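Local coordinates for protein myosin regulatory light chain, striated adductor muscle (Argopecten irradians, PDB 1WDC) that binds calcium as the regulatory light chain of scallop muscle myosin and makes the Mg-ATPase activity of the motor calcium dependent, at residues K41-S44 against E45-R49; K102-I106 against E107-D111. One frame throughout, in Å; residues are numbered along the deposited sequence.

Contact 1: K41-S44 against E45-R49; sequences KAIS and EQLGR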
# COMPACT_ATOMS: atom_id res chain seq x y z
N LYS B 41 -8.18 -40.68 14.26
CA LYS B 41 -8.04 -41.68 13.19
C LYS B 41 -9.37 -42.30 12.79
O LYS B 41 -9.67 -42.38 11.60
CB LYS B 41 -7.10 -42.81 13.60
CG LYS B 41 -6.90 -43.92 12.56
CD LYS B 41 -5.58 -44.68 12.83
CE LYS B 41 -5.42 -45.96 12.00
NZ LYS B 41 -6.67 -46.79 12.03
N ALA B 42 -10.19 -42.68 13.76
CA ALA B 42 -11.47 -43.27 13.42
C ALA B 42 -12.35 -42.27 12.62
O ALA B 42 -12.87 -42.61 11.55
CB ALA B 42 -12.16 -43.71 14.67
N ILE B 43 -12.47 -41.03 13.13
CA ILE B 43 -13.23 -39.97 12.45
C ILE B 43 -12.62 -39.51 11.12
O ILE B 43 -13.35 -39.36 10.16
CB ILE B 43 -13.46 -38.73 13.40
CG1 ILE B 43 -14.60 -37.83 12.87
CG2 ILE B 43 -12.19 -37.90 13.52
CD1 ILE B 43 -15.79 -38.56 12.25
N SER B 44 -11.28 -39.46 11.02
CA SER B 44 -10.61 -39.11 9.76
C SER B 44 -10.90 -40.14 8.70
O SER B 44 -11.30 -39.79 7.59
CB SER B 44 -9.09 -39.04 9.92
OG SER B 44 -8.68 -37.83 10.53
N GLU B 45 -10.65 -41.40 9.02
CA GLU B 45 -10.81 -42.46 8.04
C GLU B 45 -12.23 -42.52 7.58
O GLU B 45 -12.54 -43.20 6.62
CB GLU B 45 -10.48 -43.79 8.66
CG GLU B 45 -9.00 -44.07 8.78
CD GLU B 45 -8.73 -45.34 9.54
OE1 GLU B 45 -9.60 -45.75 10.32
OE2 GLU B 45 -7.61 -45.88 9.42
N GLN B 46 -13.12 -42.07 8.46
CA GLN B 46 -14.54 -41.92 8.13
C GLN B 46 -14.89 -40.78 7.14
O GLN B 46 -15.92 -40.84 6.48
CB GLN B 46 -15.32 -41.73 9.45
CG GLN B 46 -16.73 -41.16 9.33
CD GLN B 46 -17.68 -41.74 10.37
OE1 GLN B 46 -17.50 -42.87 10.83
NE2 GLN B 46 -18.73 -40.99 10.68
N LEU B 47 -14.06 -39.73 7.08
CA LEU B 47 -14.37 -38.54 6.28
C LEU B 47 -13.65 -38.56 4.94
O LEU B 47 -14.03 -37.83 4.01
CB LEU B 47 -14.02 -37.26 7.06
CG LEU B 47 -14.80 -36.99 8.37
CD1 LEU B 47 -14.27 -35.78 9.10
CD2 LEU B 47 -16.25 -36.79 8.07
N GLY B 48 -12.67 -39.46 4.80
CA GLY B 48 -11.80 -39.47 3.63
C GLY B 48 -10.43 -40.07 3.93
O GLY B 48 -10.30 -40.80 4.88
N ARG B 49 -9.41 -39.74 3.16
CA ARG B 49 -8.07 -40.22 3.47
C ARG B 49 -7.67 -39.60 4.79
O ARG B 49 -7.98 -38.45 5.07
CB ARG B 49 -7.07 -39.85 2.39
CG ARG B 49 -7.58 -40.11 1.01
CD ARG B 49 -6.55 -39.80 -0.06
NE ARG B 49 -5.63 -40.90 -0.17
CZ ARG B 49 -5.68 -41.83 -1.10
NH1 ARG B 49 -6.57 -41.74 -2.09
NH2 ARG B 49 -4.82 -42.84 -1.07
O HOH W 1 -9.99 -37.25 6.29
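K41 and E45, one helical turn apart, are joined by a salt bridge in which NZ of K41 lies 2.9 Å from OE2 of E45. The ammonium reaches the syn side of that oxygen, 35° out of the carboxylate plane. The lysine chain runs extended from a CG anti to the backbone N (chi1 179°) and turns only at its last torsion (-47°), which swings NZ over to the acid. Both residues are exposed, so the pair is a surface bridge.

Main-chain bonds lie beneath it. E45 N donates to K41 O at 2.9 Å and nearly straight, and Q46 N to A42 O at 3.1 Å. Near the end of the helix L47 N, 2.8 Å from S44 O, bonds three residues back and approaches from above the carbonyl plane. G48 N adds a weak bond to S44 O, and a water donates to both S44 O and R49 O, tying the helix end to the outgoing chain. With positive phi, G48 takes the chain out of the helix where a CB would jam against the preceding carbonyl.

Side-chain packing is slight here, I43 CD1 standing 4.0 Å from Q46 CG, where the two chains slant past each other, and 4.3 Å from L47 CG.

The turn closes helix 37-47, the exiting helix of the magnesium-loaded first EF-hand; I43 touches V29 of its loop, and I43 and L47 both pack on apolar side chains of another protein chain.

Contact 2: K102-I106 against E107-D111; sequences KKLNI and EYIKD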
# COMPACT_ATOMS: atom_id res chain seq x y z
N LYS B 102 -16.56 -1.89 -4.92
CA LYS B 102 -16.48 -3.14 -4.17
C LYS B 102 -15.85 -4.30 -4.95
O LYS B 102 -16.14 -5.46 -4.68
CB LYS B 102 -17.85 -3.54 -3.62
CG LYS B 102 -18.61 -2.45 -2.82
CD LYS B 102 -17.70 -1.53 -2.02
CE LYS B 102 -18.27 -1.26 -0.64
NZ LYS B 102 -18.00 -2.41 0.32
N LYS B 103 -15.01 -3.96 -5.92
CA LYS B 103 -14.17 -4.95 -6.62
C LYS B 103 -12.86 -4.27 -6.85
O LYS B 103 -12.76 -3.06 -6.66
CB LYS B 103 -14.72 -5.32 -7.99
CG LYS B 103 -16.15 -5.67 -7.97
CD LYS B 103 -16.35 -7.16 -8.12
CE LYS B 103 -17.82 -7.43 -8.05
NZ LYS B 103 -18.44 -6.60 -6.96
N LEU B 104 -11.86 -5.08 -7.17
CA LEU B 104 -10.56 -4.61 -7.65
C LEU B 104 -10.27 -5.39 -8.93
O LEU B 104 -10.68 -6.52 -9.07
CB LEU B 104 -9.47 -4.89 -6.62
CG LEU B 104 -9.41 -3.99 -5.38
CD1 LEU B 104 -8.25 -4.38 -4.49
CD2 LEU B 104 -9.24 -2.54 -5.80
N ASN B 105 -9.66 -4.74 -9.91
CA ASN B 105 -9.33 -5.40 -11.15
C ASN B 105 -8.39 -6.53 -10.76
O ASN B 105 -7.53 -6.32 -9.95
CB ASN B 105 -8.59 -4.44 -12.04
CG ASN B 105 -9.51 -3.44 -12.77
OD1 ASN B 105 -10.74 -3.44 -12.60
ND2 ASN B 105 -8.91 -2.60 -13.60
N ILE B 106 -8.48 -7.66 -11.42
CA ILE B 106 -7.65 -8.78 -11.02
C ILE B 106 -6.15 -8.47 -11.11
O ILE B 106 -5.40 -8.79 -10.18
CB ILE B 106 -7.98 -10.08 -11.84
CG1 ILE B 106 -7.26 -11.31 -11.22
CG2 ILE B 106 -7.57 -9.89 -13.30
CD1 ILE B 106 -7.45 -11.51 -9.70
N GLU B 107 -5.77 -7.67 -12.11
CA GLU B 107 -4.35 -7.42 -12.39
C GLU B 107 -3.75 -6.47 -11.37
O GLU B 107 -2.57 -6.54 -11.06
CB GLU B 107 -4.16 -6.83 -13.80
CG GLU B 107 -5.34 -6.94 -14.72
CD GLU B 107 -6.33 -5.82 -14.52
OE1 GLU B 107 -5.96 -4.63 -14.74
OE2 GLU B 107 -7.47 -6.12 -14.13
N TYR B 108 -4.58 -5.56 -10.88
CA TYR B 108 -4.16 -4.60 -9.87
C TYR B 108 -3.86 -5.29 -8.51
O TYR B 108 -2.75 -5.19 -8.01
CB TYR B 108 -5.25 -3.55 -9.74
CG TYR B 108 -4.89 -2.43 -8.81
CD1 TYR B 108 -3.57 -1.95 -8.71
CD2 TYR B 108 -5.87 -1.80 -8.04
CE1 TYR B 108 -3.25 -0.88 -7.86
CE2 TYR B 108 -5.57 -0.73 -7.21
CZ TYR B 108 -4.26 -0.27 -7.11
OH TYR B 108 -4.01 0.74 -6.22
N ILE B 109 -4.80 -6.10 -8.00
CA ILE B 109 -4.55 -6.79 -6.73
C ILE B 109 -3.38 -7.81 -6.77
O ILE B 109 -2.56 -7.79 -5.88
CB ILE B 109 -5.85 -7.44 -6.13
CG1 ILE B 109 -5.57 -7.90 -4.70
CG2 ILE B 109 -6.34 -8.64 -6.95
CD1 ILE B 109 -5.19 -6.78 -3.76
N LYS B 110 -3.16 -8.50 -7.89
CA LYS B 110 -1.98 -9.37 -8.01
C LYS B 110 -0.70 -8.55 -7.92
O LYS B 110 0.29 -8.96 -7.32
CB LYS B 110 -1.98 -10.14 -9.34
CG LYS B 110 -3.15 -11.06 -9.46
CD LYS B 110 -2.91 -12.18 -10.42
CE LYS B 110 -3.83 -13.35 -10.05
NZ LYS B 110 -3.96 -14.38 -11.14
N ASP B 111 -0.74 -7.39 -8.57
CA ASP B 111 0.44 -6.53 -8.67
C ASP B 111 0.80 -5.94 -7.32
O ASP B 111 1.96 -5.92 -6.93
CB ASP B 111 0.13 -5.44 -9.67
CG ASP B 111 1.26 -4.45 -9.84
OD1 ASP B 111 2.40 -4.90 -10.08
OD2 ASP B 111 0.96 -3.22 -9.82
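L104 spreads its two methyls over the first turn of the following helix: CD1 meets I109 CD1 at 4.0 Å, while CD2 lies obliquely against the Y108 ring, 4.1 Å from its CD2. The tyrosine ring is brought there by a CG anti to the backbone N.

I106 has its CG1 branch turned beside its own carbonyl carbon (chi1 -170°), which carries CD1 along the helix to two partners, I109 CG2 at 4.1 Å and K110 CE at the same distance. The I106 and I109 side chains cross at about a right angle, and the extended K110 chain slants past the isoleucine before its amine end makes a cation-pi contact with F129. An alanine in place of I106 would probably take CD1 away from I109 CG2 and K110 CE and open a gap beside F129 and F139.

E107 folds back through a nearly eclipsed first torsion (-15°) and a bend at chi2, which bring its carboxylate beside the N105 side chain, the two planes 37° apart; OE2 comes so close to N105 CB that this placement is doubtful.

N105 holds the N-cap position, but its side chain makes no capping bond. Its carbonyl O receives weak bonds from Y108 N and I109 N, before K110 N donates more firmly to I106 O at 3.2 Å. Hydrophobic packing and backbone bonding thus carry this strand-to-helix turn, with polar side chains contributing little across it.

Overall arrangement
Contact 1 comes first along the chain and contact 2 follows, on opposite sides of the chain's centre; their own centres are 39 Å apart and their nearest atoms about 28 Å, so they do not touch. Residues 41-49 end helix 37-47 in the first EF-hand range, whereas 102-111 lead from strand 104-105, an outer strand of a small antiparallel sheet, into helix 106-115 in the second. One is therefore a helix exit and the other a helix entry. The bound magnesium lies about 9 Å from the side chain of A42 in contact 1, while contact 2 lies away from the annotated sites. Together they mark the two separate EF-hand regions of this elongated light chain.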